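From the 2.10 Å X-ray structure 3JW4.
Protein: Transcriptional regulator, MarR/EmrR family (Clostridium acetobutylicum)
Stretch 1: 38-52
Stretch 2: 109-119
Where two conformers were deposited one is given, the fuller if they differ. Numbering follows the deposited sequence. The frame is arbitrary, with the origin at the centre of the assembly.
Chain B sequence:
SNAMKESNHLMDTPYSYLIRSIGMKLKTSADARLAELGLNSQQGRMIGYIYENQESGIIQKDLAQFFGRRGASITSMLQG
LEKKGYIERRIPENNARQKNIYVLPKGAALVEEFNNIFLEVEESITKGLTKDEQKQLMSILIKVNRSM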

# COMPACT_ATOMS: atom_id res chain seq x y z
N GLY B 38 3.69 -16.50 -12.56
CA GLY B 38 2.40 -16.05 -13.07
C GLY B 38 1.34 -15.90 -12.00
O GLY B 38 0.13 -15.99 -12.29
N LEU B 39 1.80 -15.66 -10.76
CA LEU B 39 0.94 -15.45 -9.60
C LEU B 39 1.06 -14.01 -9.12
O LEU B 39 1.92 -13.23 -9.59
CB LEU B 39 1.34 -16.36 -8.47
CG LEU B 39 1.13 -17.87 -8.63
CD1 LEU B 39 2.16 -18.62 -7.73
CD2 LEU B 39 -0.31 -18.26 -8.29
N ASN B 40 0.18 -13.65 -8.19
CA ASN B 40 0.28 -12.38 -7.51
C ASN B 40 -0.15 -12.57 -6.07
O ASN B 40 -0.74 -13.59 -5.71
CB ASN B 40 -0.54 -11.30 -8.22
CG ASN B 40 -1.99 -11.69 -8.37
OD1 ASN B 40 -2.75 -11.66 -7.41
ND2 ASN B 40 -2.38 -12.06 -9.58
N SER B 41 0.15 -11.60 -5.23
CA SER B 41 -0.02 -11.75 -3.80
C SER B 41 -1.50 -11.86 -3.36
O SER B 41 -1.82 -12.52 -2.35
CB SER B 41 0.67 -10.61 -3.06
OG SER B 41 0.02 -9.41 -3.37
N GLN B 42 -2.39 -11.22 -4.11
CA GLN B 42 -3.81 -11.27 -3.81
C GLN B 42 -4.38 -12.70 -4.04
O GLN B 42 -5.12 -13.21 -3.19
CB GLN B 42 -4.57 -10.19 -4.59
CG GLN B 42 -6.07 -10.41 -4.72
CD GLN B 42 -6.89 -9.11 -4.78
OE1 GLN B 42 -6.51 -8.11 -5.44
NE2 GLN B 42 -8.04 -9.12 -4.08
N GLN B 43 -3.99 -13.34 -5.13
CA GLN B 43 -4.34 -14.74 -5.37
C GLN B 43 -3.83 -15.64 -4.27
O GLN B 43 -4.53 -16.51 -3.84
CB GLN B 43 -3.74 -15.28 -6.65
CG GLN B 43 -4.27 -14.68 -7.87
CD GLN B 43 -3.38 -15.02 -9.05
OE1 GLN B 43 -2.17 -15.22 -8.90
NE2 GLN B 43 -3.97 -15.14 -10.21
N GLY B 44 -2.59 -15.41 -3.86
CA GLY B 44 -1.96 -16.17 -2.78
C GLY B 44 -2.68 -16.05 -1.46
O GLY B 44 -2.96 -17.05 -0.81
N ARG B 45 -2.96 -14.81 -1.06
CA ARG B 45 -3.80 -14.53 0.09
C ARG B 45 -5.18 -15.20 0.03
O ARG B 45 -5.67 -15.76 1.02
CB ARG B 45 -3.99 -13.01 0.22
CG ARG B 45 -3.15 -12.34 1.25
CD ARG B 45 -1.65 -12.36 1.01
NE ARG B 45 -0.98 -12.76 2.26
CZ ARG B 45 0.17 -12.30 2.74
NH1 ARG B 45 0.62 -12.79 3.89
NH2 ARG B 45 0.87 -11.37 2.09
N MSE B 46 -5.82 -15.12 -1.13
CA MSE B 46 -7.14 -15.73 -1.33
C MSE B 46 -7.06 -17.25 -1.17
O MSE B 46 -7.82 -17.83 -0.40
CB MSE B 46 -7.72 -15.39 -2.70
CG MSE B 46 -8.97 -16.16 -3.03
SE MSE B 46 -10.10 -15.26 -4.32
CE MSE B 46 -10.37 -13.67 -3.30
N ILE B 47 -6.14 -17.89 -1.88
CA ILE B 47 -5.99 -19.35 -1.76
C ILE B 47 -5.67 -19.77 -0.31
O ILE B 47 -6.22 -20.73 0.18
CB ILE B 47 -4.89 -19.93 -2.63
CG1 ILE B 47 -5.10 -19.67 -4.07
CG2 ILE B 47 -4.94 -21.49 -2.58
CD1 ILE B 47 -3.97 -20.24 -4.91
N GLY B 48 -4.73 -19.07 0.33
CA GLY B 48 -4.41 -19.29 1.73
C GLY B 48 -5.63 -19.21 2.64
O GLY B 48 -5.83 -20.05 3.50
N TYR B 49 -6.45 -18.18 2.46
CA TYR B 49 -7.64 -17.98 3.28
C TYR B 49 -8.58 -19.16 3.06
O TYR B 49 -9.14 -19.72 4.00
CB TYR B 49 -8.34 -16.65 2.91
CG TYR B 49 -9.55 -16.37 3.77
CD1 TYR B 49 -9.40 -15.85 5.06
CD2 TYR B 49 -10.82 -16.72 3.34
CE1 TYR B 49 -10.51 -15.63 5.90
CE2 TYR B 49 -11.96 -16.50 4.18
CZ TYR B 49 -11.78 -15.96 5.45
OH TYR B 49 -12.85 -15.73 6.27
N ILE B 50 -8.74 -19.57 1.80
CA ILE B 50 -9.60 -20.69 1.51
C ILE B 50 -9.06 -21.95 2.17
O ILE B 50 -9.78 -22.64 2.86
CB ILE B 50 -9.79 -20.93 0.02
CG1 ILE B 50 -10.44 -19.75 -0.68
CG2 ILE B 50 -10.63 -22.16 -0.19
CD1 ILE B 50 -10.31 -19.81 -2.20
N TYR B 51 -7.78 -22.23 2.00
CA TYR B 51 -7.17 -23.41 2.60
C TYR B 51 -7.38 -23.44 4.14
O TYR B 51 -7.75 -24.46 4.69
CB TYR B 51 -5.68 -23.45 2.30
CG TYR B 51 -4.99 -24.74 2.71
CD1 TYR B 51 -5.39 -25.94 2.19
CD2 TYR B 51 -3.93 -24.74 3.62
CE1 TYR B 51 -4.79 -27.11 2.54
CE2 TYR B 51 -3.31 -25.94 3.99
CZ TYR B 51 -3.76 -27.13 3.42
OH TYR B 51 -3.22 -28.36 3.71
N GLU B 52 -7.19 -22.30 4.79
CA GLU B 52 -7.31 -22.22 6.26
C GLU B 52 -8.74 -22.39 6.78
O GLU B 52 -8.92 -22.91 7.84
CB GLU B 52 -6.78 -20.88 6.75
CG GLU B 52 -5.31 -20.73 6.59
CD GLU B 52 -4.52 -20.84 7.89
OE1 GLU B 52 -3.46 -20.16 7.97
OE2 GLU B 52 -4.94 -21.60 8.82
N ALA B 109 -0.45 -27.46 -2.60
CA ALA B 109 0.98 -27.35 -2.93
C ALA B 109 1.36 -25.89 -3.25
O ALA B 109 2.38 -25.39 -2.76
CB ALA B 109 1.37 -28.29 -4.11
N LEU B 110 0.53 -25.18 -4.00
CA LEU B 110 0.77 -23.77 -4.34
C LEU B 110 0.70 -22.82 -3.11
O LEU B 110 1.49 -21.89 -3.03
CB LEU B 110 -0.24 -23.32 -5.37
CG LEU B 110 -0.16 -21.94 -6.03
CD1 LEU B 110 0.78 -21.96 -7.16
CD2 LEU B 110 -1.56 -21.51 -6.51
N VAL B 111 -0.23 -23.07 -2.18
CA VAL B 111 -0.32 -22.30 -0.94
C VAL B 111 1.05 -22.34 -0.24
O VAL B 111 1.54 -21.35 0.24
CB VAL B 111 -1.38 -22.90 0.02
CG1 VAL B 111 -1.04 -22.55 1.48
CG2 VAL B 111 -2.78 -22.41 -0.34
N GLU B 112 1.66 -23.51 -0.22
CA GLU B 112 2.90 -23.68 0.49
C GLU B 112 4.03 -22.88 -0.17
O GLU B 112 4.80 -22.23 0.53
CB GLU B 112 3.28 -25.16 0.65
CG GLU B 112 4.36 -25.34 1.72
CD GLU B 112 4.94 -26.73 1.76
OE1 GLU B 112 4.26 -27.71 1.34
OE2 GLU B 112 6.10 -26.82 2.21
N GLU B 113 4.11 -22.90 -1.49
CA GLU B 113 5.11 -22.09 -2.18
C GLU B 113 4.86 -20.59 -1.94
O GLU B 113 5.81 -19.90 -1.66
CB GLU B 113 5.22 -22.40 -3.68
CG GLU B 113 5.69 -23.84 -4.03
CD GLU B 113 7.22 -24.06 -3.97
OE1 GLU B 113 7.97 -23.14 -3.53
OE2 GLU B 113 7.68 -25.16 -4.37
N PHE B 114 3.60 -20.12 -2.00
CA PHE B 114 3.24 -18.75 -1.63
C PHE B 114 3.79 -18.44 -0.23
O PHE B 114 4.57 -17.53 -0.06
CB PHE B 114 1.71 -18.50 -1.58
CG PHE B 114 1.09 -18.01 -2.87
CD1 PHE B 114 1.38 -16.74 -3.37
CD2 PHE B 114 0.16 -18.82 -3.56
CE1 PHE B 114 0.79 -16.30 -4.56
CE2 PHE B 114 -0.44 -18.38 -4.77
CZ PHE B 114 -0.13 -17.12 -5.27
N ASN B 115 3.36 -19.23 0.75
CA ASN B 115 3.76 -19.03 2.13
C ASN B 115 5.26 -18.96 2.32
O ASN B 115 5.73 -18.09 3.05
CB ASN B 115 3.17 -20.11 3.05
CG ASN B 115 1.67 -19.92 3.26
OD1 ASN B 115 1.08 -18.97 2.73
ND2 ASN B 115 1.05 -20.83 3.99
N ASN B 116 6.02 -19.82 1.65
CA ASN B 116 7.48 -19.75 1.78
C ASN B 116 8.05 -18.42 1.27
O ASN B 116 8.98 -17.90 1.87
CB ASN B 116 8.16 -20.92 1.09
CG ASN B 116 7.75 -22.25 1.69
OD1 ASN B 116 7.47 -22.33 2.89
ND2 ASN B 116 7.65 -23.27 0.87
N ILE B 117 7.51 -17.89 0.18
CA ILE B 117 7.97 -16.62 -0.32
C ILE B 117 7.71 -15.53 0.73
O ILE B 117 8.62 -14.78 1.08
CB ILE B 117 7.33 -16.29 -1.67
CG1 ILE B 117 7.83 -17.29 -2.74
CG2 ILE B 117 7.67 -14.88 -2.10
CD1 ILE B 117 7.28 -17.02 -4.13
N PHE B 118 6.50 -15.51 1.28
CA PHE B 118 6.14 -14.52 2.30
C PHE B 118 6.99 -14.66 3.56
O PHE B 118 7.34 -13.66 4.20
CB PHE B 118 4.66 -14.60 2.68
CG PHE B 118 3.69 -14.31 1.53
CD1 PHE B 118 3.93 -13.30 0.61
CD2 PHE B 118 2.49 -15.02 1.42
CE1 PHE B 118 3.02 -13.02 -0.41
CE2 PHE B 118 1.57 -14.77 0.39
CZ PHE B 118 1.83 -13.76 -0.53
N LEU B 119 7.34 -15.89 3.91
CA LEU B 119 8.17 -16.13 5.08
C LEU B 119 9.64 -15.65 4.89
O LEU B 119 10.25 -15.14 5.84
CB LEU B 119 8.14 -17.59 5.45
CG LEU B 119 8.47 -17.87 6.91
CD1 LEU B 119 7.24 -17.56 7.80
CD2 LEU B 119 8.96 -19.31 7.08
O HOH W 1 -1.24 -17.77 2.03

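This is a close helix-helix contact, built on apolar packing around two phenylalanines and a pair of glycines, with no direct hydrogen bond between the stretches. The axes of helices 41-52 and 109-119 approach to 9.5 Å, and their N-to-C directions differ by 122°, so the helices cross obliquely. The backbones come nearest at the glycines: the CA atoms of Gly-44 and Phe-114 are 5.9 Å apart, those of Gly-48 and Val-111 5.7 Å.

At Gly-44 the ring of Phe-114 takes the space a side chain would need. Gly-44 CA sits 3.1 Å from the ring centroid of Phe-114, 8° off the ring normal, a CH-pi contact over the face; an ideal CB on Gly-44 would fall 2.3 Å from Phe-114 CD1, a clash. Leu-39, in the loop before the helix, adds an off-centre CH-pi contact, its CD1 lying 4.2 Å from the same centroid, and its CD1 also meets Leu-110 CD1 at 3.7 Å. Just after Leu-39, Asn-40 caps the helix: Gln-43 N donates to Asn-40 OD1 at 3.1 Å, while Asn-40 N donates to Gln-43 OE1 at 2.9 Å.

One turn beyond Gln-43, Ile-47 points toward the second helix and packs tightly, with CD1 3.2 Å from Leu-110 CD2 and CG2 3.2 Å from Val-111 CG2. Val-111 CG2 also reaches Tyr-51 CB at 4.1 Å.

Arg-45 brings charge to the contact. Its guanidinium lies flat on the Phe-118 ring, planes at 7°, and Arg-45 CZ stands 3.8 Å from the Phe-118 ring centroid, 17° off the normal, which supports a cation-pi interaction as well as stacking.

A single water supplies a polar link, donating to Asn-115 OD1 at 2.7 Å and weakly to Gly-44 O at 3.4 Å.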